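Two-component sensor histidine kinase (PDB 6OZB) binds the linear tetrapyrrole phycoerythrobilin in a GAF domain of a cyanobacterial phytochrome and probably senses light for two-component histidine kinase signalling. Local coordinates at residues C[16-19]-C[20-24]; C[45-49]-C[50-54]. The protein carries 1 engineered substitution. All coordinates share one frame; numbering follows the deposited sequence. Where two conformers were deposited one is given.

Contact 1 (C[16-19]-C[20-24]); sequences ESVL and RRITA
R20 reaches back one helical turn and lays its guanidinium over the backbone it has just left, a worked example of how a long side chain can fold along its own helix. One face of the group covers the carbonyl O of E16 and the CA of S17, both displaced toward its rim; NH2 comes within 3.6 Å of S17 CA and NH1 within 3.7 Å of E16 CB. At the guanidinium edge, and in its plane, sits a water that accepts from NH1 of R20 at 3.0 Å and donates to OE1 of E16. The opposite charges therefore meet through this water, OE1 of E16 and NH1 of R20 remaining 4.9 Å apart. A bend at chi3 (-62°) folds the R20 chain back toward the N-terminal end, while E16 curls at its own chi2 to bring the carboxylate to the same water. R21 behaves otherwise: its chain runs extended from CG to NE, passing S17 O, and NE makes a weak, long bond of 3.4 Å to OG of S17, bent to 136°. Beneath these side chains lies the regular i to i+4 bonding of an alpha-helix, in which the amides of R20, R21, I22 and T23 bond to the carbonyls of E16, S17, V18 and L19. On the inward side, V18 CG1 and I22 CD1 make a loose apolar contact at 4.4 Å. R20 lies exposed, while V18 and I22 are buried; helix 12-27 lies against two helices: E16 and L19 touch M186 and I22 and T23 touch Q190 of helix 178-201, whereas R21 meets E42 and I22 meets T39 of helix 32-47.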
loop_
_atom_site.group_PDB
_atom_site.type_symbol
_atom_site.label_atom_id
_atom_site.label_comp_id
_atom_site.label_asym_id
_atom_site.label_seq_id
_atom_site.Cartn_x
_atom_site.Cartn_y
_atom_site.Cartn_z
ATOM N N GLU C 16 -19.367 -4.363 -21.961
ATOM C CA GLU C 16 -19.403 -4.907 -23.318
ATOM C C GLU C 16 -20.345 -4.061 -24.190
ATOM O O GLU C 16 -20.070 -3.772 -25.355
ATOM C CB GLU C 16 -19.826 -6.368 -23.293
ATOM C CG GLU C 16 -18.744 -7.289 -22.734
ATOM C CD GLU C 16 -17.431 -7.208 -23.510
ATOM O OE1 GLU C 16 -17.464 -7.222 -24.762
ATOM O OE2 GLU C 16 -16.364 -7.124 -22.862
ATOM N N SER C 17 -21.459 -3.646 -23.608
ATOM C CA SER C 17 -22.427 -2.867 -24.357
ATOM C C SER C 17 -21.880 -1.458 -24.648
ATOM O O SER C 17 -22.129 -0.915 -25.716
ATOM C CB SER C 17 -23.733 -2.781 -23.576
ATOM O OG SER C 17 -24.599 -1.836 -24.163
ATOM N N VAL C 18 -21.121 -0.881 -23.727
ATOM C CA VAL C 18 -20.470 0.401 -23.986
ATOM C C VAL C 18 -19.505 0.313 -25.168
ATOM O O VAL C 18 -19.442 1.210 -26.011
ATOM C CB VAL C 18 -19.708 0.908 -22.742
ATOM C CG1 VAL C 18 -18.835 2.103 -23.088
ATOM C CG2 VAL C 18 -20.690 1.286 -21.646
ATOM N N LEU C 19 -18.740 -0.764 -25.223
ATOM C CA LEU C 19 -17.786 -0.935 -26.313
ATOM C C LEU C 19 -18.504 -1.076 -27.642
ATOM O O LEU C 19 -18.067 -0.518 -28.640
ATOM C CB LEU C 19 -16.943 -2.182 -26.082
ATOM C CG LEU C 19 -15.927 -2.174 -24.924
ATOM C CD1 LEU C 19 -14.819 -3.132 -25.277
ATOM C CD2 LEU C 19 -15.375 -0.840 -24.550
ATOM N N ARG C 20 -19.602 -1.839 -27.649
ATOM C CA ARG C 20 -20.388 -2.049 -28.857
ATOM C C ARG C 20 -20.978 -0.749 -29.329
ATOM O O ARG C 20 -21.057 -0.508 -30.518
ATOM C CB ARG C 20 -21.494 -3.076 -28.629
ATOM C CG ARG C 20 -21.001 -4.532 -28.539
ATOM C CD ARG C 20 -22.126 -5.513 -28.658
ATOM N NE ARG C 20 -23.100 -5.389 -27.577
ATOM C CZ ARG C 20 -23.087 -6.057 -26.425
ATOM N NH1 ARG C 20 -22.138 -6.934 -26.156
ATOM N NH2 ARG C 20 -24.053 -5.853 -25.536
ATOM N N ARG C 21 -21.390 0.103 -28.392
ATOM C CA ARG C 21 -22.018 1.349 -28.780
ATOM C C ARG C 21 -20.970 2.301 -29.393
ATOM O O ARG C 21 -21.271 3.041 -30.315
ATOM C CB ARG C 21 -22.720 1.965 -27.582
ATOM C CG ARG C 21 -24.002 1.223 -27.184
ATOM C CD ARG C 21 -24.595 1.844 -25.895
ATOM N NE ARG C 21 -25.764 1.107 -25.414
ATOM C CZ ARG C 21 -26.978 1.188 -25.964
ATOM N NH1 ARG C 21 -27.187 1.965 -27.019
ATOM N NH2 ARG C 21 -27.988 0.481 -25.466
ATOM N N ILE C 22 -19.730 2.272 -28.915
ATOM C CA ILE C 22 -18.679 3.066 -29.553
ATOM C C ILE C 22 -18.424 2.561 -30.957
ATOM O O ILE C 22 -18.324 3.340 -31.888
ATOM C CB ILE C 22 -17.329 3.039 -28.762
ATOM C CG1 ILE C 22 -17.497 3.657 -27.386
ATOM C CG2 ILE C 22 -16.252 3.803 -29.515
ATOM C CD1 ILE C 22 -16.299 3.383 -26.459
ATOM N N THR C 23 -18.344 1.249 -31.092
ATOM C CA THR C 23 -18.062 0.645 -32.367
ATOM C C THR C 23 -19.155 1.007 -33.384
ATOM O O THR C 23 -18.860 1.290 -34.535
ATOM C CB THR C 23 -17.925 -0.865 -32.220
ATOM O OG1 THR C 23 -16.822 -1.151 -31.343
ATOM C CG2 THR C 23 -17.684 -1.497 -33.540
ATOM N N ALA C 24 -20.408 1.050 -32.944
ATOM C CA ALA C 24 -21.513 1.390 -33.830
ATOM C C ALA C 24 -21.327 2.797 -34.379
ATOM O O ALA C 24 -21.604 3.046 -35.554
ATOM C CB ALA C 24 -22.839 1.272 -33.113
HETATM O O HOH W 1 -19.365 -7.618 -27.047
#

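Contact 2 (C[45-49]-C[50-54]); sequences ALLGT and DRVMI
T49 turns OG1 between its backbone N and carbonyl carbon (chi1 50°), and V52 sets CG2 beside its own N (chi1 172° for CG1), which brings the hydroxyl oxygen to 3.4 Å from that methyl, the two side chains crossing at about a right angle. The example is a helix-to-strand connection in the GAF fold: helix 32-47 ends, G48 breaks the helical path with positive phi (79°), and strand 51-57 begins after two more residues, T49 and D50. OG1 of T49 is also hydrogen-bonded to S168 OG on strand 161-170. CD1 of L47, the last helical residue, approaches the same V52 methyl at 4.3 Å, so a single methyl of V52 meets both the last helical residue and the T49 hydroxyl. The strand opens with a classic beta bulge, in which D50 and R51 together sit opposite H169 of strand 161-170. The CA-CB bond of R51 is directed away from residues 45-49, and its guanidinium bonds to P76 O and H169 ND1, while M53 farther along touches the phycoerythrobilin. D50 bonds through OD2 to S171 OG, and its other carboxylate oxygen, OD1, accepts from a water at 2.8 Å that also donates to G48 O at 3.0 Å.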
loop_
_atom_site.group_PDB
_atom_site.type_symbol
_atom_site.label_atom_id
_atom_site.label_comp_id
_atom_site.label_asym_id
_atom_site.label_seq_id
_atom_site.Cartn_x
_atom_site.Cartn_y
_atom_site.Cartn_z
ATOM N N ALA C 45 -22.661 6.476 -16.890
ATOM C CA ALA C 45 -23.731 5.609 -16.456
ATOM C C ALA C 45 -23.168 4.269 -16.004
ATOM O O ALA C 45 -23.631 3.689 -15.028
ATOM C CB ALA C 45 -24.734 5.425 -17.567
ATOM N N LEU C 46 -22.155 3.778 -16.708
ATOM C CA LEU C 46 -21.522 2.510 -16.342
ATOM C C LEU C 46 -20.821 2.579 -14.997
ATOM O O LEU C 46 -20.982 1.703 -14.169
ATOM C CB LEU C 46 -20.517 2.085 -17.416
ATOM C CG LEU C 46 -19.723 0.811 -17.131
ATOM C CD1 LEU C 46 -20.617 -0.389 -17.142
ATOM C CD2 LEU C 46 -18.648 0.667 -18.183
ATOM N N LEU C 47 -20.035 3.621 -14.782
ATOM C CA LEU C 47 -19.234 3.732 -13.570
ATOM C C LEU C 47 -20.021 4.286 -12.395
ATOM O O LEU C 47 -19.708 3.997 -11.243
ATOM C CB LEU C 47 -18.024 4.618 -13.833
ATOM C CG LEU C 47 -17.085 4.229 -14.952
ATOM C CD1 LEU C 47 -16.088 5.324 -15.128
ATOM C CD2 LEU C 47 -16.390 2.927 -14.627
ATOM N N GLY C 48 -21.049 5.076 -12.697
ATOM C CA GLY C 48 -21.949 5.587 -11.679
ATOM C C GLY C 48 -21.427 6.767 -10.875
ATOM O O GLY C 48 -21.998 7.146 -9.850
ATOM N N THR C 49 -20.358 7.370 -11.353
ATOM C CA THR C 49 -19.706 8.453 -10.641
ATOM C C THR C 49 -20.293 9.808 -11.025
ATOM O O THR C 49 -20.992 9.927 -12.044
ATOM C CB THR C 49 -18.233 8.436 -10.950
ATOM O OG1 THR C 49 -18.091 8.364 -12.366
ATOM C CG2 THR C 49 -17.574 7.233 -10.299
ATOM N N ASP C 50 -19.977 10.839 -10.244
ATOM C CA ASP C 50 -20.625 12.137 -10.414
ATOM C C ASP C 50 -20.202 12.881 -11.667
ATOM O O ASP C 50 -20.980 13.656 -12.178
ATOM C CB ASP C 50 -20.353 13.046 -9.225
ATOM C CG ASP C 50 -21.002 12.574 -7.926
ATOM O OD1 ASP C 50 -22.116 11.993 -7.951
ATOM O OD2 ASP C 50 -20.373 12.824 -6.859
ATOM N N ARG C 51 -18.960 12.682 -12.123
ATOM C CA ARG C 51 -18.424 13.448 -13.260
ATOM C C ARG C 51 -17.383 12.612 -13.980
ATOM O O ARG C 51 -16.415 12.168 -13.366
ATOM C CB ARG C 51 -17.825 14.786 -12.778
ATOM C CG ARG C 51 -17.157 15.664 -13.870
ATOM C CD ARG C 51 -16.850 17.090 -13.381
ATOM N NE ARG C 51 -15.796 17.114 -12.364
ATOM C CZ ARG C 51 -15.541 18.135 -11.555
ATOM N NH1 ARG C 51 -16.259 19.251 -11.607
ATOM N NH2 ARG C 51 -14.568 18.027 -10.659
ATOM N N VAL C 52 -17.617 12.366 -15.274
ATOM C CA VAL C 52 -16.655 11.682 -16.138
ATOM C C VAL C 52 -16.308 12.646 -17.253
ATOM O O VAL C 52 -17.187 13.305 -17.794
ATOM C CB VAL C 52 -17.207 10.373 -16.697
ATOM C CG1 VAL C 52 -16.284 9.761 -17.740
ATOM C CG2 VAL C 52 -17.416 9.397 -15.552
ATOM N N MET C 53 -15.019 12.751 -17.557
ATOM C CA MET C 53 -14.520 13.687 -18.572
ATOM C C MET C 53 -13.515 13.014 -19.475
ATOM O O MET C 53 -12.834 12.080 -19.059
ATOM C CB MET C 53 -13.870 14.883 -17.910
ATOM C CG MET C 53 -14.784 15.615 -16.966
ATOM S SD MET C 53 -13.878 16.865 -16.058
ATOM C CE MET C 53 -12.827 15.827 -15.085
ATOM N N ILE C 54 -13.426 13.494 -20.713
ATOM C CA ILE C 54 -12.294 13.154 -21.552
ATOM C C ILE C 54 -11.489 14.437 -21.745
ATOM O O ILE C 54 -12.030 15.506 -22.075
ATOM C CB ILE C 54 -12.748 12.515 -22.871
ATOM C CG1 ILE C 54 -13.338 11.141 -22.538
ATOM C CG2 ILE C 54 -11.566 12.408 -23.851
ATOM C CD1 ILE C 54 -13.737 10.323 -23.684
HETATM O O HOH W 2 -23.230 9.759 -9.157
#

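Contact 1 closes before contact 2 opens, and their centres lie about 16 Å apart. The first belongs wholly to helix 12-27; the second spans the end of helix 32-47 and the start of strand 51-57, a strand inside the antiparallel sheet between 63-70 and 161-170. Consecutive helices bring the two together: CG2 of V18 packs on CD2 of L46 at 4.1 Å. Contact 1 lies at the periphery, about 17 Å from the centre of the chain, whereas contact 2 is more deeply placed, at about 10 Å, and includes a residue of the bilin pocket. The chain thus passes from packed helices into a sheet strand that carries a residue of the bilin pocket.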